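PDB 3NNB: alginate lyase from Bacteroides ovatus, which probably cleaves the polysaccharide alginate by beta-elimination, using an alpha-helical domain of the six-hairpin clan. Local coordinates for residues Arg84-Arg89 and Leu269-Ala274; Asn99-Met104 and Asn132-Asp137; Ala107-Gly112 and Thr172-Ala177; Tyr148-Pro153 and Gly164-Tyr169. All blocks are in the same frame, centred on the assembly; numbering follows the deposited sequence.

Contact 1 (Arg84-Arg89 and Leu269-Ala274)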
loop_
_atom_site.group_PDB
_atom_site.type_symbol
_atom_site.label_atom_id
_atom_site.label_comp_id
_atom_site.label_asym_id
_atom_site.label_seq_id
_atom_site.Cartn_x
_atom_site.Cartn_y
_atom_site.Cartn_z
ATOM N N ARG A 84 -10.497 -21.524 -4.404
ATOM C CA ARG A 84 -9.551 -20.497 -4.802
ATOM C C ARG A 84 -9.161 -20.584 -6.270
ATOM O O ARG A 84 -8.920 -21.656 -6.805
ATOM C CB ARG A 84 -8.303 -20.570 -3.934
ATOM C CG ARG A 84 -7.345 -19.419 -4.127
ATOM C CD ARG A 84 -6.206 -19.661 -3.171
ATOM N NE ARG A 84 -5.066 -18.782 -3.273
ATOM C CZ ARG A 84 -3.846 -19.122 -3.686
ATOM N NH1 ARG A 84 -3.563 -20.313 -4.214
ATOM N NH2 ARG A 84 -2.896 -18.206 -3.643
ATOM N N LYS A 85 -9.162 -19.426 -6.932
ATOM C CA LYS A 85 -8.679 -19.260 -8.302
ATOM C C LYS A 85 -7.604 -18.156 -8.266
ATOM O O LYS A 85 -7.899 -16.958 -8.452
ATOM C CB LYS A 85 -9.814 -18.827 -9.232
ATOM C CG LYS A 85 -11.000 -19.814 -9.306
ATOM C CD LYS A 85 -10.577 -21.146 -9.869
ATOM C CE LYS A 85 -11.827 -22.052 -10.051
ATOM N NZ LYS A 85 -11.501 -23.357 -10.696
ATOM N N ASP A 86 -6.370 -18.554 -7.980
ATOM C CA ASP A 86 -5.287 -17.574 -7.754
ATOM C C ASP A 86 -5.215 -16.594 -8.921
ATOM O O ASP A 86 -5.119 -16.989 -10.109
ATOM C CB ASP A 86 -3.942 -18.310 -7.548
ATOM C CG ASP A 86 -2.798 -17.390 -7.185
ATOM O OD1 ASP A 86 -3.044 -16.252 -6.725
ATOM O OD2 ASP A 86 -1.617 -17.822 -7.393
ATOM N N GLY A 87 -5.257 -15.304 -8.588
ATOM C CA GLY A 87 -5.098 -14.239 -9.552
ATOM C C GLY A 87 -6.359 -13.758 -10.232
ATOM O O GLY A 87 -6.327 -12.791 -10.992
ATOM N N GLN A 88 -7.479 -14.427 -9.975
ATOM C CA GLN A 88 -8.768 -14.067 -10.574
ATOM C C GLN A 88 -9.692 -13.520 -9.497
ATOM O O GLN A 88 -10.081 -14.267 -8.588
ATOM C CB GLN A 88 -9.390 -15.288 -11.273
ATOM C CG GLN A 88 -8.498 -15.904 -12.372
ATOM C CD GLN A 88 -9.228 -16.970 -13.183
ATOM O OE1 GLN A 88 -10.145 -16.662 -13.918
ATOM N NE2 GLN A 88 -8.841 -18.205 -13.026
ATOM N N ARG A 89 -9.997 -12.221 -9.589
ATOM C CA ARG A 89 -10.736 -11.507 -8.563
ATOM C C ARG A 89 -12.261 -11.664 -8.727
ATOM O O ARG A 89 -12.856 -11.250 -9.746
ATOM C CB ARG A 89 -10.337 -10.018 -8.491
ATOM C CG ARG A 89 -8.913 -9.786 -8.010
ATOM C CD ARG A 89 -8.540 -8.280 -7.942
ATOM N NE ARG A 89 -9.145 -7.573 -6.804
ATOM C CZ ARG A 89 -8.599 -7.393 -5.596
ATOM N NH1 ARG A 89 -7.397 -7.876 -5.298
ATOM N NH2 ARG A 89 -9.283 -6.722 -4.654
ATOM N N LEU A 269 7.169 -16.315 -6.909
ATOM C CA LEU A 269 7.322 -16.891 -8.256
ATOM C C LEU A 269 6.399 -18.086 -8.500
ATOM O O LEU A 269 6.195 -18.468 -9.652
ATOM C CB LEU A 269 8.796 -17.298 -8.497
ATOM C CG LEU A 269 9.756 -16.086 -8.552
ATOM C CD1 LEU A 269 11.248 -16.545 -8.608
ATOM C CD2 LEU A 269 9.376 -15.161 -9.753
ATOM N N ALA A 270 5.876 -18.675 -7.428
ATOM C CA ALA A 270 4.954 -19.815 -7.563
ATOM C C ALA A 270 3.540 -19.354 -7.920
ATOM O O ALA A 270 2.677 -20.199 -8.212
ATOM C CB ALA A 270 4.905 -20.611 -6.282
ATOM N N ARG A 271 3.274 -18.056 -7.859
ATOM C CA ARG A 271 1.913 -17.551 -8.098
ATOM C C ARG A 271 1.521 -17.472 -9.564
ATOM O O ARG A 271 2.380 -17.436 -10.453
ATOM C CB ARG A 271 1.763 -16.166 -7.477
ATOM C CG ARG A 271 2.124 -16.116 -5.959
ATOM C CD ARG A 271 1.260 -17.022 -5.096
ATOM N NE ARG A 271 -0.111 -16.554 -5.107
ATOM C CZ ARG A 271 -0.592 -15.601 -4.317
ATOM N NH1 ARG A 271 0.192 -14.972 -3.423
ATOM N NH2 ARG A 271 -1.867 -15.240 -4.429
ATOM N N THR A 272 0.189 -17.389 -9.831
ATOM C CA THR A 272 -0.281 -17.211 -11.204
ATOM C C THR A 272 0.056 -15.837 -11.755
ATOM O O THR A 272 0.152 -15.658 -12.972
ATOM C CB THR A 272 -1.781 -17.468 -11.378
ATOM O OG1 THR A 272 -2.493 -16.536 -10.602
ATOM C CG2 THR A 272 -2.173 -18.882 -10.960
ATOM N N THR A 273 0.272 -14.867 -10.862
ATOM C CA THR A 273 0.830 -13.574 -11.243
ATOM C C THR A 273 2.221 -13.375 -10.627
ATOM O O THR A 273 2.444 -12.470 -9.821
ATOM C CB THR A 273 -0.142 -12.407 -10.912
ATOM O OG1 THR A 273 -0.501 -12.418 -9.513
ATOM C CG2 THR A 273 -1.429 -12.483 -11.746
ATOM N N ALA A 274 3.160 -14.245 -11.002
ATOM C CA ALA A 274 4.470 -14.218 -10.421
ATOM C C ALA A 274 5.249 -12.924 -10.670
ATOM O O ALA A 274 5.995 -12.484 -9.812
ATOM C CB ALA A 274 5.254 -15.438 -10.917
HETATM O O HOH W 1 -1.764 -14.689 -8.608
#

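Contact 2 (Asn99-Met104 and Asn132-Asp137)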
loop_
_atom_site.group_PDB
_atom_site.type_symbol
_atom_site.label_atom_id
_atom_site.label_comp_id
_atom_site.label_asym_id
_atom_site.label_seq_id
_atom_site.Cartn_x
_atom_site.Cartn_y
_atom_site.Cartn_z
ATOM N N ASN A 99 -13.765 -2.130 -1.540
ATOM C CA ASN A 99 -13.723 -1.069 -2.570
ATOM C C ASN A 99 -14.100 0.293 -2.038
ATOM O O ASN A 99 -13.557 1.288 -2.486
ATOM C CB ASN A 99 -14.546 -1.465 -3.810
ATOM C CG ASN A 99 -13.884 -2.629 -4.604
ATOM O OD1 ASN A 99 -12.687 -2.881 -4.453
ATOM N ND2 ASN A 99 -14.677 -3.325 -5.445
ATOM N N LYS A 100 -14.979 0.354 -1.052
ATOM C CA LYS A 100 -15.283 1.616 -0.393
ATOM C C LYS A 100 -14.051 2.131 0.360
ATOM O O LYS A 100 -13.714 3.318 0.277
ATOM C CB LYS A 100 -16.473 1.499 0.568
ATOM C CG LYS A 100 -17.864 1.131 -0.007
ATOM C CD LYS A 100 -18.278 1.915 -1.178
ATOM C CE LYS A 100 -19.820 1.757 -1.457
ATOM N NZ LYS A 100 -20.656 2.904 -0.866
ATOM N N LEU A 101 -13.367 1.237 1.084
ATOM C CA LEU A 101 -12.144 1.619 1.769
ATOM C C LEU A 101 -11.120 2.149 0.745
ATOM O O LEU A 101 -10.439 3.155 1.011
ATOM C CB LEU A 101 -11.599 0.430 2.580
ATOM C CG LEU A 101 -10.357 0.783 3.451
ATOM C CD1 LEU A 101 -10.367 0.051 4.795
ATOM C CD2 LEU A 101 -9.099 0.480 2.631
ATOM N N GLY A 102 -10.954 1.412 -0.367
ATOM C CA GLY A 102 -10.043 1.830 -1.422
ATOM C C GLY A 102 -10.386 3.215 -1.951
ATOM O O GLY A 102 -9.499 4.039 -2.176
ATOM N N ASP A 103 -11.666 3.438 -2.231
ATOM C CA ASP A 103 -12.105 4.727 -2.794
ATOM C C ASP A 103 -11.775 5.851 -1.812
ATOM O O ASP A 103 -11.329 6.930 -2.218
ATOM C CB ASP A 103 -13.611 4.756 -3.033
ATOM C CG ASP A 103 -14.034 3.964 -4.257
ATOM O OD1 ASP A 103 -13.194 3.616 -5.099
ATOM O OD2 ASP A 103 -15.244 3.702 -4.319
HETATM N N MSE A 104 -12.046 5.602 -0.525
HETATM C CA MSE A 104 -11.788 6.582 0.538
HETATM C C MSE A 104 -10.305 6.891 0.644
HETATM O O MSE A 104 -9.882 8.045 0.622
HETATM C CB MSE A 104 -12.359 6.063 1.871
HETATM C CG MSE A 104 -12.195 7.007 3.112
HETATM SE SE MSE A 104 -10.413 7.016 3.853
HETATM C CE MSE A 104 -10.267 5.140 4.306
ATOM N N ASN A 132 -13.689 12.022 8.491
ATOM C CA ASN A 132 -14.762 12.052 9.509
ATOM C C ASN A 132 -15.737 10.907 9.295
ATOM O O ASN A 132 -16.045 10.134 10.222
ATOM C CB ASN A 132 -15.565 13.381 9.469
ATOM C CG ASN A 132 -14.826 14.535 10.099
ATOM O OD1 ASN A 132 -14.028 14.343 10.995
ATOM N ND2 ASN A 132 -15.152 15.751 9.682
ATOM N N VAL A 133 -16.202 10.785 8.064
ATOM C CA VAL A 133 -17.216 9.780 7.746
ATOM C C VAL A 133 -16.645 8.374 7.962
ATOM O O VAL A 133 -17.290 7.509 8.552
ATOM C CB VAL A 133 -17.770 9.955 6.341
ATOM C CG1 VAL A 133 -18.676 8.765 5.975
ATOM C CG2 VAL A 133 -18.540 11.305 6.256
ATOM N N TRP A 134 -15.425 8.151 7.513
ATOM C CA TRP A 134 -14.852 6.800 7.584
ATOM C C TRP A 134 -14.389 6.366 8.968
ATOM O O TRP A 134 -14.576 5.205 9.347
ATOM C CB TRP A 134 -13.689 6.624 6.583
ATOM C CG TRP A 134 -13.273 5.192 6.469
ATOM C CD1 TRP A 134 -12.372 4.527 7.234
ATOM C CD2 TRP A 134 -13.870 4.214 5.609
ATOM N NE1 TRP A 134 -12.331 3.190 6.872
ATOM C CE2 TRP A 134 -13.266 2.973 5.904
ATOM C CE3 TRP A 134 -14.854 4.273 4.608
ATOM C CZ2 TRP A 134 -13.598 1.795 5.225
ATOM C CZ3 TRP A 134 -15.171 3.116 3.920
ATOM C CH2 TRP A 134 -14.574 1.882 4.257
ATOM N N PHE A 135 -13.742 7.273 9.692
ATOM C CA PHE A 135 -13.046 6.994 10.930
ATOM C C PHE A 135 -13.624 7.544 12.241
ATOM O O PHE A 135 -13.357 6.953 13.297
ATOM C CB PHE A 135 -11.611 7.515 10.865
ATOM C CG PHE A 135 -10.734 6.814 9.865
ATOM C CD1 PHE A 135 -10.135 5.578 10.159
ATOM C CD2 PHE A 135 -10.481 7.388 8.614
ATOM C CE1 PHE A 135 -9.335 4.937 9.248
ATOM C CE2 PHE A 135 -9.696 6.713 7.678
ATOM C CZ PHE A 135 -9.094 5.502 8.018
ATOM N N LEU A 136 -14.258 8.722 12.217
ATOM C CA LEU A 136 -14.510 9.501 13.448
ATOM C C LEU A 136 -15.971 9.656 13.818
ATOM O O LEU A 136 -16.278 9.723 15.021
ATOM C CB LEU A 136 -13.852 10.884 13.383
ATOM C CG LEU A 136 -12.360 10.865 12.993
ATOM C CD1 LEU A 136 -11.820 12.321 12.873
ATOM C CD2 LEU A 136 -11.550 10.047 14.002
ATOM N N ASP A 137 -16.863 9.723 12.834
ATOM C CA ASP A 137 -18.278 9.989 13.105
ATOM C C ASP A 137 -18.890 8.720 13.724
ATOM O O ASP A 137 -18.763 7.610 13.175
ATOM C CB ASP A 137 -19.036 10.298 11.815
ATOM C CG ASP A 137 -18.706 11.667 11.192
ATOM O OD1 ASP A 137 -18.101 12.517 11.874
ATOM O OD2 ASP A 137 -19.072 11.840 9.976
#

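Contact 3 (Ala107-Gly112 and Thr172-Ala177)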
loop_
_atom_site.group_PDB
_atom_site.type_symbol
_atom_site.label_atom_id
_atom_site.label_comp_id
_atom_site.label_asym_id
_atom_site.label_seq_id
_atom_site.Cartn_x
_atom_site.Cartn_y
_atom_site.Cartn_z
ATOM N N ALA A 107 -9.005 8.747 -2.329
ATOM C CA ALA A 107 -9.519 10.137 -2.321
ATOM C C ALA A 107 -8.771 11.021 -1.331
ATOM O O ALA A 107 -8.418 12.154 -1.636
ATOM C CB ALA A 107 -11.051 10.150 -2.023
ATOM N N VAL A 108 -8.508 10.512 -0.143
ATOM C CA VAL A 108 -7.819 11.292 0.870
ATOM C C VAL A 108 -6.399 11.565 0.419
ATOM O O VAL A 108 -5.888 12.674 0.609
ATOM C CB VAL A 108 -7.853 10.572 2.230
ATOM C CG1 VAL A 108 -6.856 11.193 3.193
ATOM C CG2 VAL A 108 -9.333 10.608 2.807
ATOM N N THR A 109 -5.772 10.551 -0.189
ATOM C CA THR A 109 -4.409 10.691 -0.728
ATOM C C THR A 109 -4.373 11.744 -1.856
ATOM O O THR A 109 -3.534 12.666 -1.839
ATOM C CB THR A 109 -3.812 9.330 -1.120
ATOM O OG1 THR A 109 -3.626 8.562 0.086
ATOM C CG2 THR A 109 -2.477 9.477 -1.836
ATOM N N THR A 110 -5.279 11.629 -2.820
ATOM C CA THR A 110 -5.409 12.594 -3.902
ATOM C C THR A 110 -5.600 14.023 -3.354
ATOM O O THR A 110 -4.935 14.990 -3.804
ATOM C CB THR A 110 -6.607 12.222 -4.811
ATOM O OG1 THR A 110 -6.352 10.950 -5.429
ATOM C CG2 THR A 110 -6.880 13.269 -5.880
ATOM N N LEU A 111 -6.546 14.170 -2.427
ATOM C CA LEU A 111 -6.895 15.466 -1.876
ATOM C C LEU A 111 -5.777 16.077 -1.060
ATOM O O LEU A 111 -5.539 17.277 -1.135
ATOM C CB LEU A 111 -8.200 15.410 -1.071
ATOM C CG LEU A 111 -9.422 15.127 -2.004
ATOM C CD1 LEU A 111 -10.603 14.544 -1.157
ATOM C CD2 LEU A 111 -9.853 16.396 -2.847
ATOM N N GLY A 112 -5.083 15.273 -0.252
ATOM C CA GLY A 112 -3.999 15.775 0.541
ATOM C C GLY A 112 -2.849 16.242 -0.350
ATOM O O GLY A 112 -2.272 17.305 -0.130
ATOM N N THR A 172 -0.597 3.329 4.648
ATOM C CA THR A 172 0.806 3.758 4.787
ATOM C C THR A 172 1.047 5.067 4.047
ATOM O O THR A 172 1.650 6.010 4.594
ATOM C CB THR A 172 1.794 2.670 4.349
ATOM O OG1 THR A 172 1.585 2.333 2.970
ATOM C CG2 THR A 172 1.720 1.441 5.320
ATOM N N GLU A 173 0.538 5.152 2.830
ATOM C CA GLU A 173 0.612 6.333 2.011
ATOM C C GLU A 173 -0.381 7.416 2.448
ATOM O O GLU A 173 -0.039 8.592 2.505
ATOM C CB GLU A 173 0.358 5.948 0.535
ATOM C CG GLU A 173 0.441 7.076 -0.399
ATOM C CD GLU A 173 0.380 6.657 -1.883
ATOM O OE1 GLU A 173 0.066 5.487 -2.141
ATOM O OE2 GLU A 173 0.583 7.564 -2.740
HETATM N N MSE A 174 -1.618 7.010 2.769
HETATM C CA MSE A 174 -2.614 7.943 3.271
HETATM C C MSE A 174 -2.120 8.783 4.451
HETATM O O MSE A 174 -2.405 9.961 4.543
HETATM C CB MSE A 174 -3.879 7.188 3.666
HETATM C CG MSE A 174 -5.042 8.107 3.873
HETATM SE SE MSE A 174 -6.609 7.238 4.615
HETATM C CE MSE A 174 -5.910 7.000 6.366
ATOM N N ILE A 175 -1.351 8.154 5.337
ATOM C CA ILE A 175 -0.826 8.844 6.503
ATOM C C ILE A 175 0.084 9.996 6.044
ATOM O O ILE A 175 0.007 11.095 6.600
ATOM C CB ILE A 175 -0.079 7.894 7.443
ATOM C CG1 ILE A 175 -1.113 7.131 8.300
ATOM C CG2 ILE A 175 0.964 8.679 8.298
ATOM C CD1 ILE A 175 -0.517 5.880 9.020
ATOM N N ASP A 176 0.918 9.752 5.039
ATOM C CA ASP A 176 1.762 10.831 4.496
ATOM C C ASP A 176 0.915 11.969 3.931
ATOM O O ASP A 176 1.246 13.168 4.136
ATOM C CB ASP A 176 2.751 10.338 3.456
ATOM C CG ASP A 176 3.935 9.610 4.054
ATOM O OD1 ASP A 176 4.085 9.567 5.301
ATOM O OD2 ASP A 176 4.697 9.062 3.256
ATOM N N ALA A 177 -0.173 11.631 3.259
ATOM C CA ALA A 177 -1.080 12.668 2.711
ATOM C C ALA A 177 -1.716 13.463 3.854
ATOM O O ALA A 177 -1.875 14.681 3.736
ATOM C CB ALA A 177 -2.138 12.026 1.814
#

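Contact 4 (Tyr148-Pro153 and Gly164-Tyr169)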
loop_
_atom_site.group_PDB
_atom_site.type_symbol
_atom_site.label_atom_id
_atom_site.label_comp_id
_atom_site.label_asym_id
_atom_site.label_seq_id
_atom_site.Cartn_x
_atom_site.Cartn_y
_atom_site.Cartn_z
ATOM N N TYR A 148 -12.653 -9.276 10.756
ATOM C CA TYR A 148 -13.460 -9.839 9.671
ATOM C C TYR A 148 -12.932 -9.460 8.286
ATOM O O TYR A 148 -13.677 -9.422 7.334
ATOM C CB TYR A 148 -14.935 -9.511 9.874
ATOM C CG TYR A 148 -15.446 -10.141 11.171
ATOM C CD1 TYR A 148 -15.823 -11.487 11.196
ATOM C CD2 TYR A 148 -15.474 -9.431 12.363
ATOM C CE1 TYR A 148 -16.234 -12.095 12.388
ATOM C CE2 TYR A 148 -15.863 -10.032 13.537
ATOM C CZ TYR A 148 -16.275 -11.363 13.548
ATOM O OH TYR A 148 -16.664 -11.981 14.752
ATOM N N GLY A 149 -11.627 -9.156 8.218
ATOM C CA GLY A 149 -10.950 -8.930 6.938
ATOM C C GLY A 149 -10.782 -10.248 6.200
ATOM O O GLY A 149 -10.287 -11.225 6.763
ATOM N N GLN A 150 -11.141 -10.242 4.925
ATOM C CA GLN A 150 -11.047 -11.429 4.053
ATOM C C GLN A 150 -11.616 -12.723 4.616
ATOM O O GLN A 150 -10.970 -13.788 4.651
ATOM C CB GLN A 150 -9.635 -11.614 3.499
ATOM C CG GLN A 150 -9.233 -10.496 2.591
ATOM C CD GLN A 150 -7.980 -10.786 1.809
ATOM O OE1 GLN A 150 -7.658 -11.961 1.521
ATOM N NE2 GLN A 150 -7.254 -9.720 1.443
ATOM N N THR A 151 -12.854 -12.590 5.076
ATOM C CA THR A 151 -13.774 -13.736 5.220
ATOM C C THR A 151 -13.914 -14.463 3.906
ATOM O O THR A 151 -13.720 -13.884 2.822
ATOM C CB THR A 151 -15.198 -13.270 5.649
ATOM O OG1 THR A 151 -15.845 -12.546 4.587
ATOM C CG2 THR A 151 -15.177 -12.457 6.964
ATOM N N ILE A 152 -14.250 -15.736 3.980
ATOM C CA ILE A 152 -14.440 -16.546 2.793
ATOM C C ILE A 152 -15.699 -17.376 3.040
ATOM O O ILE A 152 -15.776 -18.106 4.017
ATOM C CB ILE A 152 -13.297 -17.492 2.508
ATOM C CG1 ILE A 152 -11.956 -16.771 2.347
ATOM C CG2 ILE A 152 -13.643 -18.360 1.260
ATOM C CD1 ILE A 152 -10.728 -17.724 2.399
ATOM N N PRO A 153 -16.692 -17.264 2.155
ATOM C CA PRO A 153 -17.932 -18.035 2.297
ATOM C C PRO A 153 -17.686 -19.522 2.452
ATOM O O PRO A 153 -16.990 -20.141 1.643
ATOM C CB PRO A 153 -18.669 -17.716 1.000
ATOM C CG PRO A 153 -18.251 -16.312 0.710
ATOM C CD PRO A 153 -16.773 -16.358 1.007
ATOM N N GLY A 164 -6.450 -10.459 5.494
ATOM C CA GLY A 164 -7.198 -9.187 5.457
ATOM C C GLY A 164 -6.404 -7.943 5.772
ATOM O O GLY A 164 -6.790 -6.830 5.352
HETATM N N MSE A 165 -5.291 -8.107 6.478
HETATM C CA MSE A 165 -4.406 -6.968 6.791
HETATM C C MSE A 165 -3.944 -6.256 5.527
HETATM O O MSE A 165 -3.743 -5.042 5.535
HETATM C CB MSE A 165 -3.191 -7.412 7.613
HETATM C CG MSE A 165 -3.440 -7.516 9.111
HETATM SE SE MSE A 165 -3.821 -5.816 9.945
HETATM C CE MSE A 165 -2.341 -4.805 9.242
ATOM N N ILE A 166 -3.748 -6.990 4.436
ATOM C CA ILE A 166 -3.267 -6.363 3.203
ATOM C C ILE A 166 -4.265 -5.311 2.698
ATOM O O ILE A 166 -3.877 -4.396 1.975
ATOM C CB ILE A 166 -2.891 -7.429 2.110
ATOM C CG1 ILE A 166 -1.834 -6.896 1.130
ATOM C CG2 ILE A 166 -4.146 -7.912 1.310
ATOM C CD1 ILE A 166 -0.455 -6.694 1.725
ATOM N N ASP A 167 -5.550 -5.470 3.029
ATOM C CA ASP A 167 -6.595 -4.558 2.535
ATOM C C ASP A 167 -6.291 -3.095 2.853
ATOM O O ASP A 167 -6.704 -2.201 2.112
ATOM C CB ASP A 167 -7.966 -4.884 3.133
ATOM C CG ASP A 167 -8.563 -6.209 2.639
ATOM O OD1 ASP A 167 -7.845 -7.007 2.007
ATOM O OD2 ASP A 167 -9.755 -6.462 2.939
ATOM N N ILE A 168 -5.619 -2.836 3.989
ATOM C CA ILE A 168 -5.388 -1.472 4.443
ATOM C C ILE A 168 -3.993 -0.984 4.180
ATOM O O ILE A 168 -3.574 0.025 4.713
ATOM C CB ILE A 168 -5.735 -1.291 5.953
ATOM C CG1 ILE A 168 -4.961 -2.241 6.879
ATOM C CG2 ILE A 168 -7.253 -1.393 6.139
ATOM C CD1 ILE A 168 -4.855 -1.700 8.360
ATOM N N TYR A 169 -3.225 -1.717 3.356
ATOM C CA TYR A 169 -1.828 -1.343 3.117
ATOM C C TYR A 169 -1.698 0.132 2.632
ATOM O O TYR A 169 -0.734 0.811 2.995
ATOM C CB TYR A 169 -1.160 -2.268 2.120
ATOM C CG TYR A 169 0.339 -2.016 2.020
ATOM C CD1 TYR A 169 1.210 -2.658 2.886
ATOM C CD2 TYR A 169 0.867 -1.100 1.109
ATOM C CE1 TYR A 169 2.567 -2.412 2.843
ATOM C CE2 TYR A 169 2.228 -0.853 1.055
ATOM C CZ TYR A 169 3.069 -1.520 1.937
ATOM O OH TYR A 169 4.441 -1.245 1.889
#

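Contact 1 (Arg84-Arg89 and Leu269-Ala274)
Gly87 and Thr272 bring two loops together, their CA atoms 5.9 Å apart. Lys85 to Gln88 form a type II beta turn, with Gly87 at a position whose backbone angles call for glycine; a side chain there would also run into Thr272 OG1. Facing it is the link between helices 266-269 and 274-293. Thr272 OG1 donates to Asp86 O over 2.7 Å, reaching the carbonyl from above its plane. The carboxylate of Asp86, its CG anti to the backbone N (chi1 -175°), forms a salt bridge with Arg271, whose guanidinium grips it side-on with two nitrogens: NE to OD2 over 3.0 Å, NH2 to OD1 over 2.8 Å. Both oxygens lie close to the guanidinium plane. Thr272 N also donates to Asp86 OD2, at 3.1 Å, from the face opposite that used by Arg271 NE. A water bridges Asp86 OD1, Thr272 OG1 and Thr273 OG1. Arg84 completes a salt-bridge network, but its NH2 is a long 3.7 Å from Asp86 OD1, which lies well out of the Arg84 guanidinium plane, a charge interaction only. The same NH2 sits over one face of the Arg271 guanidinium, 3.2 Å from Arg271 NH2, a like-charge approach that the nearby Asp86 carboxylate would probably partly offset. An alanine in place of Asp86 would probably leave the two arginines repelling each other without their shared counter-charge, and Thr272 N without its acceptor. Arg271 NH2 also binds a citrate, probably from the crystallisation liquor, which may mark a pocket. Nearby, Arg84 touches Trp70 of strand 70-71, while Arg271 makes a cation-pi contact with Tyr277 of helix 274-293.

Contact 2 (Asn99-Met104 and Asn132-Asp137)
Met104 and Trp134 each set CG anti to the backbone N, and bends at chi2 (-77°) and chi3 carry SE and CE of Met104, a selenomethionine, over the indole. The result is a Met-aromatic contact between consecutive helices, 98-118 and 121-136, of this all-alpha lyase domain. Their short segments cross at -114°, with the axes 11.4 Å apart, and the indole fills much of that distance. Met104 CE makes a CH-pi contact, standing almost squarely above the five-membered ring of Trp134, 3.6 Å from its centroid. The benzo end of Trp134 reaches farther, to the backbone of the other helix, where CH2 comes within 3.5 Å of Leu101 N and CZ2 lies against Leu101 CB at 3.6 Å. Lys100 adds its CB near CZ3, while its NZ turns off to a salt bridge with Asp50. An alanine in place of Trp134 would probably open a gap between the helices and leave the methyl group of Met104 without the ring face on which it rests. Phe135 approaches from the same helix as Trp134, its ring centre under Trp134 CD1, and Trp198 meets it edge-to-face. The selenium is close to both aromatics: Met104 SE lies obliquely 4.7 Å from the centroid of the Trp134 five-membered ring, and Met104 SE is 3.9 Å from Phe135 CE2.

Contact 3 (Ala107-Gly112 and Thr172-Ala177)
Thr109 and Ala177 lie at the heart of a close helix-helix packing in which helices 98-118 and 171-180 run roughly parallel. The short segments cross at 32° with their axes 8.4 Å apart, as in the alpha/alpha-toroid fold expected of this lyase family. Small residues make the approach possible: the methyl CB of Ala177 points at the opposite backbone and touches Thr109 CA at 3.7 Å. Thr109 presents its two branches to different partners. OG1, anti to the carbonyl carbon, lies 3.4 Å from Met174 CA, and its hydrogen bond goes to Ser105 O of its own helix. The Thr109 and extended Glu173 side chains cross at about a right angle, CG2 of Thr109 meeting Glu173 OE2 at 3.7 Å; that oxygen is hydrogen-bonded to Tyr9 OH. One residue earlier, Val108 points CG1 at Met174 CG, the two chains meeting obliquely at 3.6 Å between these carbons. Val108 is also covered by Phe130 of helix 121-136. At the C-terminal ends of both segments the CA atoms of Gly112 and Ala177 are only 4.8 Å apart; even a methyl group on Gly112 would collide with the other helix, and Gly112 CA passes Ala177 O at 4.0 Å.

Contact 4 (Tyr148-Pro153 and Gly164-Tyr169)
Gly149 and Gly164 form the dense part of this contact: their CA atoms are 4.0 Å apart, and Gly149 C sits 3.8 Å from Gly164 CA. Backbone lies directly on backbone here. A CB on Gly164 would clash with Gly149 C, and one on Gly149 would be tight against Gly164 CA. The chain turns a corner at Gly149 and Gln150, and Gln150 adopts a left-handed conformation. From the corner Gln150 sends out an extended side chain, its CG anti to the carbonyl carbon (chi1 -65°), which runs over Gly164, with CG 3.8 Å from Gly164 CA. At its end NE2 donates to Asp167 OD1 over 2.8 Å. The bond is nearly straight at 170°, OD1 being met on its syn side, and the amide and carboxylate planes are turned 25° apart. The packing is sparser beyond this bond. Ile166, partly exposed, offers only its CG2, 3.6 Å from Gln150 NE2. The side chain of Gln150 is about 5 Å from a bound citrate, probably from the crystallisation liquor. The other polar ends have partners outside the two segments: Asp167 OD2 accepts from Tyr63 OH and from Ser65 OG on strand 64-66, and Gln150 OE1 takes a weak hydrogen bond from Arg161 NH2. With both carboxylate oxygens engaged, Asp167 is probably held against rotation, and its OD1, with Arg161 weakly at OE1, is likely to orient the Gln150 amide. This buried polar pair thereby ties the corner of strand 148-151 to the chain leading into helix 171-180.

Contacts 2, 3 and 4 build one continuous region, with contact 1 set apart at the surface. Helix 98-118 serves both contact 2 and contact 3, whose centres are 12 Å apart and which touch through Met104, Phe135 and Met174. Contact 2 also meets contact 4, 16 Å away between centres, where Leu101 packs on Asp167 and Ile168. Along the chain contact 2 closes before contact 4 opens, contacts 2 and 3 interlace, and contact 4 is nested within contact 3. The loop closed by contact 1 encloses all three. The centre of contact 1 is about 17 Å from that of contact 4, and a citrate lies near each, which may mark a pocket beside these loops.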